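Local coordinates for conserved hypothetical protein (Caulobacter vibrioides, PDB 1XFJ) that probably acts as a purine nucleoside phosphorylase of the YfiH/LACC1 family, cleaving inosine and methylthioadenosine with phosphate and deaminating adenosine, at residues N158-V163 with V219-W224; V20-F25 with P116-D121; V141-V146 with A215-E220. One frame throughout, in Å; residues are numbered along the deposited sequence.

Contact 2 is fully buried: strands 20-25 and 116-121 belong to different sheets and meet mainly through apolar side chains, with no polar bond between the two segments. Contacts 1 and 3 lie farther from the centre of the chain; contact 1 is partly buried, with Arg221 at the surface, and contact 3 largely buried, with Gln143 and Thr216 at its margin. Contact 1 is backbone-bonded pairing at the rim of the six-strand sheet, whereas contact 3 packs a helix against the turn leading into the same edge strand. Strands 160-163 and 115-121 are neighbours in that sheet. Contacts 1 and 3 share Val219, and Val146 reaches both Ile159 and Leu119.

Contact 1. Residues N158-V163 with V219-W224; sequences NITGVV and VERREW
In Trp224, chi1 of 174° puts CG anti to the backbone N, and chi2 of 42° turns CD1 of the indole to Val163. This CD1 comes 3.2 Å from Val163 O, which sits at the ring edge near the ring plane, and 3.7 Å from Val163 CG1; NE1 itself bonds to Gly164 O. In Glu223, CG lies between the backbone N and the carbonyl carbon. The side chain runs beside Val162, pointing the same way, with Glu223 CG 4.0 Å from Val162 CG1, while OE1 bonds to Ser11 OG.

The two strands pair in parallel. Gly161 N donates to Arg221 O at 2.9 Å, and Val163 N to Glu223 O at 2.8 Å with an almost straight N-H...O angle of 168°. Between them the return bond from Glu223 N to Gly161 O is weak, at 3.4 Å. Next to the paired residues, a water joins Ile159 O to Glu220 N, and Val219 CG1 presses to 3.4 Å from Ile159 O. Arg222, extended from CG to NE, places NH1 2.9 Å from Val219 O, on a lone pair in the carbonyl plane, with the oxygen tilted from the guanidinium plane.

Strand 221-224 is the outermost strand of the six-strand sheet within the chain, and strand 115-121 flanks 160-163 on its other side. Helix 12-15 covers the face carrying Val162 and Glu223; helix 206-216 packs against the face of Val163 and Trp224.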
loop_
_atom_site.group_PDB
_atom_site.type_symbol
_atom_site.label_atom_id
_atom_site.label_comp_id
_atom_site.label_asym_id
_atom_site.label_seq_id
_atom_site.Cartn_x
_atom_site.Cartn_y
_atom_site.Cartn_z
ATOM N N ASN A 158 -20.430 -2.370 2.346
ATOM C CA ASN A 158 -20.509 -1.370 1.288
ATOM C C ASN A 158 -19.128 -0.849 0.905
ATOM O O ASN A 158 -19.006 0.101 0.133
ATOM C CB ASN A 158 -21.389 -0.200 1.724
ATOM C CG ASN A 158 -22.064 0.481 0.550
ATOM O OD1 ASN A 158 -22.887 -0.126 -0.139
ATOM N ND2 ASN A 158 -21.715 1.740 0.311
ATOM N N ILE A 159 -18.088 -1.482 1.438
ATOM C CA ILE A 159 -16.720 -1.063 1.158
ATOM C C ILE A 159 -16.091 -1.772 -0.036
ATOM O O ILE A 159 -16.305 -2.964 -0.249
ATOM C CB ILE A 159 -15.807 -1.301 2.395
ATOM C CG1 ILE A 159 -16.191 -0.343 3.520
ATOM C CG2 ILE A 159 -14.336 -1.121 2.011
ATOM C CD1 ILE A 159 -15.514 -0.657 4.847
ATOM N N THR A 160 -15.332 -1.016 -0.825
ATOM C CA THR A 160 -14.609 -1.575 -1.962
ATOM C C THR A 160 -13.137 -1.475 -1.563
ATOM O O THR A 160 -12.692 -0.439 -1.058
ATOM C CB THR A 160 -14.849 -0.767 -3.262
ATOM O OG1 THR A 160 -16.197 -0.961 -3.705
ATOM C CG2 THR A 160 -13.899 -1.222 -4.367
ATOM N N GLY A 161 -12.394 -2.558 -1.766
ATOM C CA GLY A 161 -10.986 -2.569 -1.411
ATOM C C GLY A 161 -10.140 -3.138 -2.531
ATOM O O GLY A 161 -10.438 -4.207 -3.063
ATOM N N VAL A 162 -9.080 -2.423 -2.888
ATOM C CA VAL A 162 -8.206 -2.857 -3.967
ATOM C C VAL A 162 -6.753 -2.950 -3.536
ATOM O O VAL A 162 -6.223 -2.037 -2.899
ATOM C CB VAL A 162 -8.291 -1.889 -5.166
ATOM C CG1 VAL A 162 -7.324 -2.321 -6.260
ATOM C CG2 VAL A 162 -9.715 -1.844 -5.689
ATOM N N VAL A 163 -6.116 -4.059 -3.892
ATOM C CA VAL A 163 -4.711 -4.278 -3.570
ATOM C C VAL A 163 -3.900 -3.773 -4.759
ATOM O O VAL A 163 -4.194 -4.112 -5.901
ATOM C CB VAL A 163 -4.430 -5.779 -3.345
ATOM C CG1 VAL A 163 -2.988 -5.982 -2.900
ATOM C CG2 VAL A 163 -5.392 -6.327 -2.296
ATOM N N VAL A 219 -15.323 -7.143 3.249
ATOM C CA VAL A 219 -15.192 -6.392 2.000
ATOM C C VAL A 219 -15.496 -7.328 0.837
ATOM O O VAL A 219 -14.681 -8.181 0.478
ATOM C CB VAL A 219 -13.769 -5.807 1.856
ATOM C CG1 VAL A 219 -13.654 -5.007 0.565
ATOM C CG2 VAL A 219 -13.458 -4.924 3.056
ATOM N N GLU A 220 -16.675 -7.147 0.248
ATOM C CA GLU A 220 -17.148 -7.996 -0.838
ATOM C C GLU A 220 -16.718 -7.605 -2.249
ATOM O O GLU A 220 -16.740 -8.437 -3.156
ATOM C CB GLU A 220 -18.675 -8.086 -0.770
ATOM C CG GLU A 220 -19.189 -8.581 0.580
ATOM C CD GLU A 220 -20.700 -8.697 0.635
ATOM O OE1 GLU A 220 -21.269 -9.430 -0.201
ATOM O OE2 GLU A 220 -21.318 -8.060 1.517
ATOM N N ARG A 221 -16.341 -6.345 -2.436
ATOM C CA ARG A 221 -15.895 -5.855 -3.740
ATOM C C ARG A 221 -14.399 -5.622 -3.631
ATOM O O ARG A 221 -13.958 -4.661 -3.007
ATOM C CB ARG A 221 -16.615 -4.553 -4.082
ATOM C CG ARG A 221 -18.114 -4.728 -4.213
ATOM C CD ARG A 221 -18.844 -3.396 -4.244
ATOM N NE ARG A 221 -20.267 -3.593 -4.493
ATOM C CZ ARG A 221 -20.776 -3.927 -5.676
ATOM N NH1 ARG A 221 -19.977 -4.091 -6.720
ATOM N NH2 ARG A 221 -22.080 -4.111 -5.810
ATOM N N ARG A 222 -13.622 -6.497 -4.257
ATOM C CA ARG A 222 -12.175 -6.405 -4.160
ATOM C C ARG A 222 -11.451 -6.952 -5.379
ATOM O O ARG A 222 -12.037 -7.651 -6.209
ATOM C CB ARG A 222 -11.724 -7.188 -2.930
ATOM C CG ARG A 222 -12.253 -8.615 -2.933
ATOM C CD ARG A 222 -11.946 -9.374 -1.653
ATOM N NE ARG A 222 -12.298 -10.788 -1.780
ATOM C CZ ARG A 222 -13.506 -11.294 -1.548
ATOM N NH1 ARG A 222 -14.506 -10.510 -1.161
ATOM N NH2 ARG A 222 -13.720 -12.592 -1.723
ATOM N N GLU A 223 -10.166 -6.630 -5.468
ATOM C CA GLU A 223 -9.328 -7.114 -6.555
ATOM C C GLU A 223 -7.884 -6.680 -6.360
ATOM O O GLU A 223 -7.591 -5.776 -5.576
ATOM C CB GLU A 223 -9.809 -6.582 -7.905
ATOM C CG GLU A 223 -9.432 -5.132 -8.154
ATOM C CD GLU A 223 -9.174 -4.827 -9.619
ATOM O OE1 GLU A 223 -8.784 -3.680 -9.924
ATOM O OE2 GLU A 223 -9.353 -5.729 -10.464
ATOM N N TRP A 224 -6.986 -7.359 -7.066
ATOM C CA TRP A 224 -5.569 -7.030 -7.056
ATOM C C TRP A 224 -5.290 -6.544 -8.472
ATOM O O TRP A 224 -5.736 -7.170 -9.436
ATOM C CB TRP A 224 -4.706 -8.258 -6.759
ATOM C CG TRP A 224 -3.231 -7.976 -6.888
ATOM C CD1 TRP A 224 -2.574 -6.862 -6.449
ATOM C CD2 TRP A 224 -2.230 -8.822 -7.477
ATOM N NE1 TRP A 224 -1.235 -6.956 -6.728
ATOM C CE2 TRP A 224 -0.993 -8.148 -7.358
ATOM C CE3 TRP A 224 -2.257 -10.081 -8.091
ATOM C CZ2 TRP A 224 0.210 -8.690 -7.834
ATOM C CZ3 TRP A 224 -1.057 -10.623 -8.565
ATOM C CH2 TRP A 224 0.159 -9.924 -8.431
HETATM O O HOH W 1 -18.204 -4.848 0.703
#

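Contact 2. Residues V20-F25 with P116-D121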
loop_
_atom_site.group_PDB
_atom_site.type_symbol
_atom_site.label_atom_id
_atom_site.label_comp_id
_atom_site.label_asym_id
_atom_site.label_seq_id
_atom_site.Cartn_x
_atom_site.Cartn_y
_atom_site.Cartn_z
ATOM N N VAL A 20 -14.141 10.869 -5.967
ATOM C CA VAL A 20 -13.082 10.067 -5.368
ATOM C C VAL A 20 -11.942 9.937 -6.370
ATOM O O VAL A 20 -12.162 9.640 -7.544
ATOM C CB VAL A 20 -13.573 8.647 -4.999
ATOM C CG1 VAL A 20 -12.405 7.805 -4.491
ATOM C CG2 VAL A 20 -14.656 8.728 -3.941
ATOM N N LYS A 21 -10.721 10.173 -5.907
ATOM C CA LYS A 21 -9.567 10.061 -6.784
ATOM C C LYS A 21 -8.587 9.112 -6.109
ATOM O O LYS A 21 -8.337 9.223 -4.911
ATOM C CB LYS A 21 -8.934 11.443 -7.000
ATOM C CG LYS A 21 -8.029 11.527 -8.222
ATOM C CD LYS A 21 -7.632 12.971 -8.514
ATOM C CE LYS A 21 -6.803 13.078 -9.789
ATOM N NZ LYS A 21 -7.575 12.667 -10.989
ATOM N N HIS A 22 -8.053 8.167 -6.878
ATOM C CA HIS A 22 -7.121 7.181 -6.342
ATOM C C HIS A 22 -6.014 6.921 -7.344
ATOM O O HIS A 22 -6.148 7.234 -8.526
ATOM C CB HIS A 22 -7.836 5.855 -6.112
ATOM C CG HIS A 22 -8.038 5.070 -7.369
ATOM N ND1 HIS A 22 -7.309 3.937 -7.664
ATOM C CD2 HIS A 22 -8.845 5.286 -8.435
ATOM C CE1 HIS A 22 -7.659 3.490 -8.858
ATOM N NE2 HIS A 22 -8.588 4.291 -9.347
ATOM N N ALA A 23 -4.936 6.308 -6.869
ATOM C CA ALA A 23 -3.825 5.981 -7.742
ATOM C C ALA A 23 -2.745 5.187 -7.040
ATOM O O ALA A 23 -2.428 5.432 -5.878
ATOM C CB ALA A 23 -3.220 7.249 -8.325
ATOM N N PHE A 24 -2.208 4.211 -7.763
ATOM C CA PHE A 24 -1.098 3.401 -7.286
ATOM C C PHE A 24 0.014 3.947 -8.178
ATOM O O PHE A 24 0.048 3.673 -9.376
ATOM C CB PHE A 24 -1.341 1.918 -7.577
ATOM C CG PHE A 24 -2.482 1.325 -6.797
ATOM C CD1 PHE A 24 -2.344 1.046 -5.439
ATOM C CD2 PHE A 24 -3.702 1.063 -7.414
ATOM C CE1 PHE A 24 -3.410 0.509 -4.706
ATOM C CE2 PHE A 24 -4.771 0.529 -6.694
ATOM C CZ PHE A 24 -4.624 0.251 -5.335
ATOM N N PHE A 25 0.903 4.746 -7.603
ATOM C CA PHE A 25 1.967 5.344 -8.390
ATOM C C PHE A 25 3.098 4.393 -8.741
ATOM O O PHE A 25 3.258 3.333 -8.126
ATOM C CB PHE A 25 2.504 6.581 -7.663
ATOM C CG PHE A 25 1.511 7.704 -7.604
ATOM C CD1 PHE A 25 1.344 8.550 -8.696
ATOM C CD2 PHE A 25 0.678 7.859 -6.497
ATOM C CE1 PHE A 25 0.355 9.534 -8.693
ATOM C CE2 PHE A 25 -0.315 8.838 -6.481
ATOM C CZ PHE A 25 -0.478 9.679 -7.585
ATOM N N PRO A 116 -0.050 -2.366 -0.916
ATOM C CA PRO A 116 -0.797 -1.172 -0.521
ATOM C C PRO A 116 -2.268 -1.492 -0.773
ATOM O O PRO A 116 -2.596 -2.197 -1.728
ATOM C CB PRO A 116 -0.263 -0.105 -1.471
ATOM C CG PRO A 116 -0.029 -0.880 -2.730
ATOM C CD PRO A 116 0.599 -2.178 -2.229
ATOM N N VAL A 117 -3.149 -0.997 0.083
ATOM C CA VAL A 117 -4.571 -1.252 -0.088
ATOM C C VAL A 117 -5.360 0.042 -0.004
ATOM O O VAL A 117 -5.215 0.805 0.947
ATOM C CB VAL A 117 -5.108 -2.226 0.987
ATOM C CG1 VAL A 117 -6.553 -2.596 0.677
ATOM C CG2 VAL A 117 -4.239 -3.474 1.043
ATOM N N LEU A 118 -6.189 0.285 -1.013
ATOM C CA LEU A 118 -7.021 1.479 -1.039
ATOM C C LEU A 118 -8.460 1.019 -0.845
ATOM O O LEU A 118 -8.932 0.119 -1.545
ATOM C CB LEU A 118 -6.865 2.205 -2.374
ATOM C CG LEU A 118 -5.439 2.659 -2.699
ATOM C CD1 LEU A 118 -5.420 3.377 -4.045
ATOM C CD2 LEU A 118 -4.926 3.574 -1.597
ATOM N N LEU A 119 -9.146 1.628 0.117
ATOM C CA LEU A 119 -10.523 1.262 0.415
ATOM C C LEU A 119 -11.431 2.476 0.418
ATOM O O LEU A 119 -10.982 3.599 0.643
ATOM C CB LEU A 119 -10.620 0.593 1.787
ATOM C CG LEU A 119 -9.722 -0.607 2.073
ATOM C CD1 LEU A 119 -8.407 -0.121 2.658
ATOM C CD2 LEU A 119 -10.418 -1.536 3.062
ATOM N N VAL A 120 -12.717 2.239 0.198
ATOM C CA VAL A 120 -13.679 3.326 0.180
ATOM C C VAL A 120 -15.108 2.843 0.363
ATOM O O VAL A 120 -15.474 1.770 -0.108
ATOM C CB VAL A 120 -13.605 4.102 -1.162
ATOM C CG1 VAL A 120 -13.807 3.150 -2.321
ATOM C CG2 VAL A 120 -14.664 5.200 -1.201
ATOM N N ASP A 121 -15.897 3.632 1.084
ATOM C CA ASP A 121 -17.315 3.347 1.257
ATOM C C ASP A 121 -17.912 4.542 0.519
ATOM O O ASP A 121 -17.930 5.653 1.046
ATOM C CB ASP A 121 -17.738 3.391 2.722
ATOM C CG ASP A 121 -19.228 3.164 2.895
ATOM O OD1 ASP A 121 -19.986 3.526 1.970
ATOM O OD2 ASP A 121 -19.647 2.642 3.950
#
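Leu118 and Phe24 reach toward each other tip to tip across the middle of an alpha-beta-beta-alpha sandwich, where two sheets lie face to face. The short strand segments run nearly antiparallel, at 172°, but their axes stay 8.9 Å apart. That is the separation of stacked sheets rather than of bonded neighbours, so side chains fill the gap.

Leu118 CD1 stands over one face of the Phe24 ring, 3.8 Å from its centroid and displaced toward the rim, in a CH-pi contact. Phe24 CG is anti to its own carbonyl carbon (chi1 -67°), and the ring extends from there toward the opposing sheet. Pro116 meets the same ring obliquely, its CG 4.1 Å from Phe24 CD1. His22 crosses Leu118 at about a right angle, and the leucine methyl CD1 touches His22 CB at 4.0 Å, near the plane at the imidazole edge. Farther along, Val20 and Val120 make a looser methyl contact.

Leu14 of helix 12-15 packs on His22, Leu118 and Val120, and Ser255 of strand 253-259 lies against Phe24 and Pro116. The tightest approach of all is Leu118 CD1 to Phe24 CZ, at 3.5 Å.

Contact 3. Residues V141-V146 with A215-E220; sequences VVQSAV and ATAGVE
Val146 N donates to Val142 O at 3.0 Å, and this turn of helix 141-151 presents both valine side chains to Ala217. Val146 and Gln143 carry most of the contact from the helix side. In Val146, CG2, anti to the carbonyl carbon, lies 4.0 Å from Ala217 CB and equally 4.0 Å from Val219 CG2, so one methyl serves two partners on either side of Gly218. The other branch, CG1, rests 3.9 Å from Ala217 O. Val142 CG1 stands a little farther off, at 4.4 Å from Ala217 CB.

Gln143 also lies against Ala217. Its CG is anti to the backbone N (chi1 -178°), the chain bends at the next bond, and the amide end lies against CA and CB of the alanine.

What delivers Ala217 is a Schellman motif closing helix 206-216. Gly218 N bonds back to Ala215 O at 3.1 Å, and the positive phi of Gly218 (90°) turns the chain toward strand 221-224; a side chain there would jam against the preceding carbonyl. Thr216 stays on the outer side, its OG1 bonded to Asp212 O.

Ile159 touches both Val146 and Val219 and continues the apolar patch. Between the segments the contact is therefore ordinary van der Waals packing of valine methyls and the Gln143 side chain round Ala217, with no polar bond between the segments; the helix end is shaped by its own backbone bonds.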
loop_
_atom_site.group_PDB
_atom_site.type_symbol
_atom_site.label_atom_id
_atom_site.label_comp_id
_atom_site.label_asym_id
_atom_site.label_seq_id
_atom_site.Cartn_x
_atom_site.Cartn_y
_atom_site.Cartn_z
ATOM N N VAL A 141 -3.926 -5.712 9.882
ATOM C CA VAL A 141 -4.007 -4.313 9.475
ATOM C C VAL A 141 -5.225 -4.044 8.589
ATOM O O VAL A 141 -5.794 -2.953 8.629
ATOM C CB VAL A 141 -2.732 -3.842 8.729
ATOM C CG1 VAL A 141 -2.612 -4.525 7.375
ATOM C CG2 VAL A 141 -2.761 -2.326 8.572
ATOM N N VAL A 142 -5.628 -5.028 7.789
ATOM C CA VAL A 142 -6.790 -4.842 6.923
ATOM C C VAL A 142 -8.059 -4.695 7.763
ATOM O O VAL A 142 -8.827 -3.753 7.577
ATOM C CB VAL A 142 -6.970 -6.018 5.936
ATOM C CG1 VAL A 142 -8.250 -5.824 5.120
ATOM C CG2 VAL A 142 -5.773 -6.099 5.002
ATOM N N GLN A 143 -8.275 -5.620 8.693
ATOM C CA GLN A 143 -9.454 -5.554 9.546
ATOM C C GLN A 143 -9.421 -4.262 10.362
ATOM O O GLN A 143 -10.460 -3.651 10.610
ATOM C CB GLN A 143 -9.503 -6.763 10.485
ATOM C CG GLN A 143 -10.732 -6.823 11.396
ATOM C CD GLN A 143 -12.041 -7.017 10.636
ATOM O OE1 GLN A 143 -12.817 -6.074 10.448
ATOM N NE2 GLN A 143 -12.287 -8.245 10.191
ATOM N N SER A 144 -8.226 -3.845 10.772
ATOM C CA SER A 144 -8.084 -2.625 11.562
ATOM C C SER A 144 -8.522 -1.391 10.780
ATOM O O SER A 144 -9.235 -0.528 11.305
ATOM C CB SER A 144 -6.636 -2.444 12.017
ATOM O OG SER A 144 -6.494 -1.225 12.730
ATOM N N ALA A 145 -8.095 -1.313 9.522
ATOM C CA ALA A 145 -8.448 -0.188 8.667
ATOM C C ALA A 145 -9.959 -0.164 8.455
ATOM O O ALA A 145 -10.580 0.899 8.481
ATOM C CB ALA A 145 -7.728 -0.299 7.331
ATOM N N VAL A 146 -10.544 -1.340 8.248
ATOM C CA VAL A 146 -11.985 -1.440 8.050
ATOM C C VAL A 146 -12.699 -1.003 9.328
ATOM O O VAL A 146 -13.659 -0.236 9.277
ATOM C CB VAL A 146 -12.404 -2.887 7.681
ATOM C CG1 VAL A 146 -13.915 -3.028 7.741
ATOM C CG2 VAL A 146 -11.913 -3.227 6.272
ATOM N N ALA A 215 -11.766 -10.034 2.400
ATOM C CA ALA A 215 -12.976 -10.847 2.399
ATOM C C ALA A 215 -13.409 -11.179 3.820
ATOM O O ALA A 215 -14.597 -11.125 4.145
ATOM C CB ALA A 215 -12.739 -12.131 1.620
ATOM N N THR A 216 -12.446 -11.527 4.664
ATOM C CA THR A 216 -12.748 -11.871 6.048
ATOM C C THR A 216 -13.231 -10.646 6.821
ATOM O O THR A 216 -13.970 -10.773 7.802
ATOM C CB THR A 216 -11.516 -12.485 6.746
ATOM O OG1 THR A 216 -11.110 -13.661 6.036
ATOM C CG2 THR A 216 -11.847 -12.870 8.184
ATOM N N ALA A 217 -12.829 -9.461 6.363
ATOM C CA ALA A 217 -13.228 -8.212 7.007
ATOM C C ALA A 217 -14.584 -7.717 6.496
ATOM O O ALA A 217 -15.035 -6.631 6.859
ATOM C CB ALA A 217 -12.165 -7.139 6.774
ATOM N N GLY A 218 -15.227 -8.511 5.647
ATOM C CA GLY A 218 -16.525 -8.126 5.120
ATOM C C GLY A 218 -16.504 -7.326 3.829
ATOM O O GLY A 218 -17.551 -6.878 3.361
ATOM N N VAL A 219 -15.323 -7.143 3.249
ATOM C CA VAL A 219 -15.192 -6.392 2.000
ATOM C C VAL A 219 -15.496 -7.328 0.837
ATOM O O VAL A 219 -14.681 -8.181 0.478
ATOM C CB VAL A 219 -13.769 -5.807 1.856
ATOM C CG1 VAL A 219 -13.654 -5.007 0.565
ATOM C CG2 VAL A 219 -13.458 -4.924 3.056
ATOM N N GLU A 220 -16.675 -7.147 0.248
ATOM C CA GLU A 220 -17.148 -7.996 -0.838
ATOM C C GLU A 220 -16.718 -7.605 -2.249
ATOM O O GLU A 220 -16.740 -8.437 -3.156
ATOM C CB GLU A 220 -18.675 -8.086 -0.770
ATOM C CG GLU A 220 -19.189 -8.581 0.580
ATOM C CD GLU A 220 -20.700 -8.697 0.635
ATOM O OE1 GLU A 220 -21.269 -9.430 -0.201
ATOM O OE2 GLU A 220 -21.318 -8.060 1.517
#